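Local coordinates for mitochondrial edited mRNA stability factor 1 (Trypanosoma brucei, PDB 6NL1), which probably processes the 5' ends of mitochondrial mRNAs and binds RNA through a Nudix-type fold, at residues Tyr200-Ile205 with Val290-Ala295; Trp217-Arg222 with Ala344-Ser349. All coordinates share one frame; numbering follows the deposited sequence.

Contact 1 (Tyr200-Ile205 with Val290-Ala295); sequences YVRLGI and VRYFVA. With SO4 (sulfate ion), chain B.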
loop_
_atom_site.group_PDB
_atom_site.type_symbol
_atom_site.label_atom_id
_atom_site.label_comp_id
_atom_site.label_asym_id
_atom_site.label_seq_id
_atom_site.Cartn_x
_atom_site.Cartn_y
_atom_site.Cartn_z
ATOM N N TYR A 200 -1.170 -3.853 -3.678
ATOM C CA TYR A 200 -2.081 -3.470 -2.614
ATOM C C TYR A 200 -3.429 -4.120 -2.914
ATOM O O TYR A 200 -3.776 -4.353 -4.076
ATOM C CB TYR A 200 -2.252 -1.951 -2.590
ATOM C CG TYR A 200 -1.109 -1.183 -1.946
ATOM C CD1 TYR A 200 -1.059 0.207 -2.010
ATOM C CD2 TYR A 200 -0.106 -1.841 -1.241
ATOM C CE1 TYR A 200 -0.037 0.926 -1.405
ATOM C CE2 TYR A 200 0.929 -1.135 -0.628
ATOM C CZ TYR A 200 0.956 0.248 -0.712
ATOM O OH TYR A 200 1.975 0.959 -0.122
ATOM N N VAL A 201 -4.188 -4.416 -1.872
ATOM C CA VAL A 201 -5.529 -4.946 -2.043
ATOM C C VAL A 201 -6.510 -4.130 -1.230
ATOM O O VAL A 201 -6.174 -3.626 -0.153
ATOM C CB VAL A 201 -5.639 -6.441 -1.619
ATOM C CG1 VAL A 201 -4.824 -7.305 -2.556
ATOM C CG2 VAL A 201 -5.214 -6.643 -0.134
ATOM N N ARG A 202 -7.717 -3.987 -1.761
ATOM C CA ARG A 202 -8.786 -3.314 -1.046
ATOM C C ARG A 202 -10.008 -4.223 -1.133
ATOM O O ARG A 202 -10.408 -4.638 -2.216
ATOM C CB ARG A 202 -9.073 -1.938 -1.654
ATOM C CG ARG A 202 -7.943 -0.923 -1.519
ATOM C CD ARG A 202 -7.641 -0.588 -0.041
ATOM N NE ARG A 202 -6.587 0.424 0.058
ATOM C CZ ARG A 202 -5.290 0.154 0.202
ATOM N NH1 ARG A 202 -4.861 -1.104 0.265
ATOM N NH2 ARG A 202 -4.413 1.143 0.285
ATOM N N LEU A 203 -10.565 -4.577 0.016
ATOM C CA LEU A 203 -11.777 -5.375 0.044
ATOM C C LEU A 203 -12.905 -4.437 0.425
ATOM O O LEU A 203 -13.093 -4.125 1.597
ATOM C CB LEU A 203 -11.668 -6.545 1.040
ATOM C CG LEU A 203 -12.457 -7.805 0.651
ATOM C CD1 LEU A 203 -12.298 -8.939 1.677
ATOM C CD2 LEU A 203 -13.929 -7.483 0.436
ATOM N N GLY A 204 -13.634 -3.973 -0.583
ATOM C CA GLY A 204 -14.758 -3.086 -0.374
ATOM C C GLY A 204 -15.958 -3.803 0.228
ATOM O O GLY A 204 -16.794 -4.383 -0.478
ATOM N N ILE A 205 -16.032 -3.767 1.551
ATOM C CA ILE A 205 -17.193 -4.239 2.278
ATOM C C ILE A 205 -18.301 -3.209 2.129
ATOM O O ILE A 205 -18.063 -2.013 2.312
ATOM C CB ILE A 205 -16.844 -4.420 3.767
ATOM C CG1 ILE A 205 -15.925 -5.627 3.937
ATOM C CG2 ILE A 205 -18.087 -4.629 4.583
ATOM C CD1 ILE A 205 -16.623 -6.951 3.688
ATOM N N VAL A 290 -3.369 -1.444 -7.356
ATOM C CA VAL A 290 -4.296 -1.776 -6.297
ATOM C C VAL A 290 -5.376 -2.698 -6.871
ATOM O O VAL A 290 -6.036 -2.351 -7.844
ATOM C CB VAL A 290 -4.955 -0.505 -5.729
ATOM C CG1 VAL A 290 -5.923 -0.867 -4.637
ATOM C CG2 VAL A 290 -3.888 0.484 -5.212
ATOM N N ARG A 291 -5.544 -3.875 -6.269
ATOM C CA ARG A 291 -6.582 -4.813 -6.685
ATOM C C ARG A 291 -7.794 -4.705 -5.776
ATOM O O ARG A 291 -7.676 -4.718 -4.543
ATOM C CB ARG A 291 -6.055 -6.247 -6.669
ATOM C CG ARG A 291 -4.997 -6.509 -7.699
ATOM C CD ARG A 291 -5.358 -7.718 -8.518
ATOM N NE ARG A 291 -5.027 -7.539 -9.927
ATOM C CZ ARG A 291 -5.147 -8.491 -10.841
ATOM N NH1 ARG A 291 -5.595 -9.692 -10.492
ATOM N NH2 ARG A 291 -4.821 -8.242 -12.103
ATOM N N TYR A 292 -8.958 -4.607 -6.398
ATOM C CA TYR A 292 -10.201 -4.378 -5.681
ATOM C C TYR A 292 -11.076 -5.618 -5.630
ATOM O O TYR A 292 -11.057 -6.457 -6.541
ATOM C CB TYR A 292 -10.966 -3.204 -6.314
ATOM C CG TYR A 292 -10.320 -1.883 -6.006
ATOM C CD1 TYR A 292 -10.672 -1.168 -4.863
ATOM C CD2 TYR A 292 -9.314 -1.375 -6.816
ATOM C CE1 TYR A 292 -10.057 0.037 -4.554
ATOM C CE2 TYR A 292 -8.691 -0.166 -6.515
ATOM C CZ TYR A 292 -9.065 0.531 -5.382
ATOM O OH TYR A 292 -8.463 1.734 -5.075
ATOM N N PHE A 293 -11.833 -5.712 -4.545
ATOM C CA PHE A 293 -12.813 -6.772 -4.333
ATOM C C PHE A 293 -14.034 -6.111 -3.717
ATOM O O PHE A 293 -13.912 -5.044 -3.110
ATOM C CB PHE A 293 -12.262 -7.822 -3.359
ATOM C CG PHE A 293 -11.009 -8.501 -3.843
ATOM C CD1 PHE A 293 -11.075 -9.746 -4.466
ATOM C CD2 PHE A 293 -9.763 -7.885 -3.690
ATOM C CE1 PHE A 293 -9.921 -10.379 -4.920
ATOM C CE2 PHE A 293 -8.608 -8.504 -4.140
ATOM C CZ PHE A 293 -8.683 -9.752 -4.760
ATOM N N VAL A 294 -15.204 -6.724 -3.868
ATOM C CA VAL A 294 -16.377 -6.286 -3.116
ATOM C C VAL A 294 -16.994 -7.457 -2.381
ATOM O O VAL A 294 -16.888 -8.605 -2.820
ATOM C CB VAL A 294 -17.468 -5.647 -4.007
ATOM C CG1 VAL A 294 -16.940 -4.392 -4.698
ATOM C CG2 VAL A 294 -18.023 -6.667 -5.009
ATOM N N ALA A 295 -17.640 -7.164 -1.257
ATOM C CA ALA A 295 -18.414 -8.174 -0.546
ATOM C C ALA A 295 -19.512 -7.493 0.251
ATOM O O ALA A 295 -19.278 -6.472 0.913
ATOM C CB ALA A 295 -17.522 -8.997 0.373
HETATM S S SO4 B . -8.811 3.118 -1.606
HETATM O O1 SO4 B . -8.973 2.441 -0.327
HETATM O O2 SO4 B . -7.377 3.200 -1.877
HETATM O O3 SO4 B . -9.488 2.415 -2.689
HETATM O O4 SO4 B . -9.388 4.458 -1.523
#
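The phenol ring of Y292 lies beside the aliphatic root of R202: ring atom CE1 is 3.6 Å from R202 CB, in an oblique approach. The frame is a parallel strand pair of the mixed sheet in the Nudix fold, each residue of 200-205 facing one of 290-295. At the Y292 ring edge, in its plane, sits sulfate O3, which Y292 OH grips at 2.7 Å. Sulfate O1 likewise lies at the edge of the R202 guanidinium, in its plane, and R202 NE reaches it by a weak bond of 3.1 Å. V290 CG2 lies at the edge of the Y200 ring and 3.9 Å from Y200 CB. F293, on the other side of the sheet, receives R202 O at its ring edge, in plane. Five backbone bonds join the strands, from R291 N to Y200 O through to A295 N with G204 O.

R202 and Y292 both bind GDP in another structure of this protein; here the sulfate, probably from the crystallisation liquor, sits between them and also takes a bond from L239 N. A cationic and a phenolic group suit such an anion site. On the same face V290 CG1 packs on R202 CG at 3.7 Å. The opposite face is largely apolar, apart from R291, whose charged end leads away from strand 200-205: L203 CG meets F293 CB, and A295 CB lies close to L203 CD2 and I205 CD1. The R202 chain bends at chi2 (-63°), placing CD on the sulfate's side. Its NH1 donates to V201 O at 2.9 Å, from above that carbonyl's plane.

Contact 2 (Trp217-Arg222 with Ala344-Ser349); sequences WLMLRR and AWMKAS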
loop_
_atom_site.group_PDB
_atom_site.type_symbol
_atom_site.label_atom_id
_atom_site.label_comp_id
_atom_site.label_asym_id
_atom_site.label_seq_id
_atom_site.Cartn_x
_atom_site.Cartn_y
_atom_site.Cartn_z
ATOM N N TRP A 217 -20.190 2.098 1.871
ATOM C CA TRP A 217 -18.905 1.414 1.970
ATOM C C TRP A 217 -18.295 1.639 3.352
ATOM O O TRP A 217 -18.308 2.758 3.877
ATOM C CB TRP A 217 -17.939 1.937 0.892
ATOM C CG TRP A 217 -18.461 1.782 -0.496
ATOM C CD1 TRP A 217 -19.117 2.723 -1.236
ATOM C CD2 TRP A 217 -18.397 0.598 -1.309
ATOM N NE1 TRP A 217 -19.463 2.197 -2.468
ATOM C CE2 TRP A 217 -19.031 0.897 -2.535
ATOM C CE3 TRP A 217 -17.860 -0.686 -1.118
ATOM C CZ2 TRP A 217 -19.148 -0.040 -3.569
ATOM C CZ3 TRP A 217 -17.976 -1.619 -2.146
ATOM C CH2 TRP A 217 -18.621 -1.288 -3.356
ATOM N N LEU A 218 -17.758 0.575 3.935
ATOM C CA LEU A 218 -17.022 0.692 5.189
ATOM C C LEU A 218 -15.674 1.366 4.939
ATOM O O LEU A 218 -14.909 0.931 4.084
ATOM C CB LEU A 218 -16.797 -0.690 5.794
ATOM C CG LEU A 218 -16.286 -0.718 7.231
ATOM C CD1 LEU A 218 -17.342 -0.133 8.150
ATOM C CD2 LEU A 218 -15.937 -2.140 7.650
ATOM N N MET A 219 -15.380 2.426 5.683
ATOM C CA MET A 219 -14.125 3.141 5.503
ATOM C C MET A 219 -13.378 3.399 6.818
ATOM O O MET A 219 -13.993 3.487 7.880
ATOM C CB MET A 219 -14.392 4.462 4.782
ATOM C CG MET A 219 -15.115 4.255 3.452
ATOM S SD MET A 219 -14.895 5.628 2.333
ATOM C CE MET A 219 -15.197 7.002 3.418
ATOM N N LEU A 220 -12.053 3.515 6.726
ATOM C CA LEU A 220 -11.201 3.839 7.865
ATOM C C LEU A 220 -10.314 5.009 7.481
ATOM O O LEU A 220 -10.189 5.339 6.305
ATOM C CB LEU A 220 -10.273 2.670 8.220
ATOM C CG LEU A 220 -10.829 1.303 8.611
ATOM C CD1 LEU A 220 -10.849 0.390 7.400
ATOM C CD2 LEU A 220 -9.978 0.691 9.733
ATOM N N ARG A 221 -9.676 5.619 8.475
ATOM C CA ARG A 221 -8.689 6.657 8.214
ATOM C C ARG A 221 -7.366 6.275 8.863
ATOM O O ARG A 221 -7.247 6.252 10.082
ATOM C CB ARG A 221 -9.189 8.008 8.724
ATOM C CG ARG A 221 -10.455 8.487 7.987
ATOM C CD ARG A 221 -10.865 9.879 8.420
ATOM N NE ARG A 221 -9.961 10.909 7.905
ATOM C CZ ARG A 221 -9.955 12.158 8.360
ATOM N NH1 ARG A 221 -10.800 12.515 9.323
ATOM N NH2 ARG A 221 -9.118 13.049 7.860
ATOM N N ARG A 222 -6.385 5.952 8.032
ATOM C CA ARG A 222 -5.097 5.495 8.512
ATOM C C ARG A 222 -4.149 6.675 8.678
ATOM O O ARG A 222 -3.992 7.498 7.775
ATOM C CB ARG A 222 -4.500 4.483 7.530
ATOM C CG ARG A 222 -3.182 3.833 7.990
ATOM C CD ARG A 222 -2.536 3.078 6.830
ATOM N NE ARG A 222 -2.251 3.987 5.718
ATOM C CZ ARG A 222 -2.260 3.646 4.430
ATOM N NH1 ARG A 222 -2.543 2.399 4.058
ATOM N NH2 ARG A 222 -1.990 4.559 3.506
ATOM N N ALA A 344 -16.412 4.025 9.538
ATOM C CA ALA A 344 -17.645 4.697 9.130
ATOM C C ALA A 344 -18.268 4.013 7.914
ATOM O O ALA A 344 -17.551 3.519 7.039
ATOM C CB ALA A 344 -17.368 6.171 8.799
ATOM N N TRP A 345 -19.600 4.004 7.854
ATOM C CA TRP A 345 -20.317 3.634 6.633
ATOM C C TRP A 345 -20.544 4.886 5.806
ATOM O O TRP A 345 -21.193 5.827 6.262
ATOM C CB TRP A 345 -21.671 2.993 6.945
ATOM C CG TRP A 345 -21.573 1.638 7.568
ATOM C CD1 TRP A 345 -21.806 1.312 8.881
ATOM C CD2 TRP A 345 -21.207 0.421 6.911
ATOM N NE1 TRP A 345 -21.612 -0.033 9.074
ATOM C CE2 TRP A 345 -21.244 -0.604 7.883
ATOM C CE3 TRP A 345 -20.852 0.096 5.597
ATOM C CZ2 TRP A 345 -20.942 -1.928 7.579
ATOM C CZ3 TRP A 345 -20.553 -1.221 5.296
ATOM C CH2 TRP A 345 -20.600 -2.219 6.284
ATOM N N MET A 346 -20.017 4.902 4.588
ATOM C CA MET A 346 -20.088 6.102 3.760
ATOM C C MET A 346 -20.471 5.819 2.321
ATOM O O MET A 346 -20.044 4.821 1.745
ATOM C CB MET A 346 -18.742 6.831 3.791
ATOM C CG MET A 346 -18.362 7.364 5.184
ATOM S SD MET A 346 -16.992 8.549 5.181
ATOM C CE MET A 346 -17.154 9.251 6.820
ATOM N N LYS A 347 -21.266 6.718 1.745
ATOM C CA LYS A 347 -21.621 6.663 0.336
ATOM C C LYS A 347 -20.593 7.395 -0.504
ATOM O O LYS A 347 -20.157 8.485 -0.148
ATOM C CB LYS A 347 -22.984 7.315 0.091
ATOM C CG LYS A 347 -24.165 6.527 0.611
ATOM C CD LYS A 347 -25.459 7.199 0.207
ATOM C CE LYS A 347 -26.663 6.346 0.570
ATOM N NZ LYS A 347 -27.923 7.027 0.176
ATOM N N ALA A 348 -20.231 6.812 -1.640
ATOM C CA ALA A 348 -19.371 7.511 -2.582
ATOM C C ALA A 348 -19.949 8.870 -2.983
ATOM O O ALA A 348 -19.211 9.845 -3.113
ATOM C CB ALA A 348 -19.120 6.659 -3.798
ATOM N N SER A 349 -21.265 8.942 -3.182
ATOM C CA SER A 349 -21.885 10.208 -3.573
ATOM C C SER A 349 -21.692 11.278 -2.491
ATOM O O SER A 349 -21.548 12.461 -2.782
ATOM C CB SER A 349 -23.374 10.033 -3.863
ATOM O OG SER A 349 -24.082 9.688 -2.682
#
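W217 and M219 pair with M346 and A344 as antiparallel hydrogen-bonded pairs, flanking the non-hydrogen-bonded pair of L218 and W345, although the short strand segments 217-222 and 344-346 are splayed to 129°. Four backbone bonds hold this edge of the Nudix sheet. W217 N reaches M346 O at 2.7 Å, nearly straight at 174°, and M346 N returns to W217 O; M219 and A344 exchange a second pair.

On one side of the sheet, L218 is laid across the indole of W345. Its CG stands anti to the backbone N, and a chi2 of 65° then sets CD1 over the centre of the six-membered ring, 4.0 Å from the centroid, a CH-pi contact. A branched aliphatic residue suits this flat surface because it can offer both CB and a methyl to one ring face. R207 makes a cation-pi contact with the same indole.

The other side carries W217, M219, A344 and M346. The edge of the W217 indole lies near M346 O, 3.8 Å from CD1, and its broad ring also meets F206 edge-to-face. The thioether chains of M219 and M346 cross at about a right angle, though the exact placing of the M219 end is doubtful. The small A344 packs against W333 of helix 328-336. Across the strands, therefore, polar bonding is confined to the backbone, and the side chains add dispersion and CH-pi contact, a chemistry that suits a partly buried sheet edge packed against helices.

In the fold
Contacts 1 and 2 belong to the same mixed sheet, their centres 13 Å apart, and meet where strand 200-207 runs antiparallel to strand 216-223. There I205 O lies 3.1 Å from L218 N, a probable hydrogen bond, and the W217 indole packs on contact 1, its CH2 atom 3.8 Å from V294 CG1. The GDP-binding residues R202 and Y292 lie in contact 1, with the V288 and Y200 side chains about 4 Å apart. Contact 2 stands farther off: the W217 side chain is about 8 Å from that of Y292 and about 9 Å from that of R202. It adds strand 343-346 to strand 216-223, the neighbour of the strand bearing R202; no GDP is bound in this model.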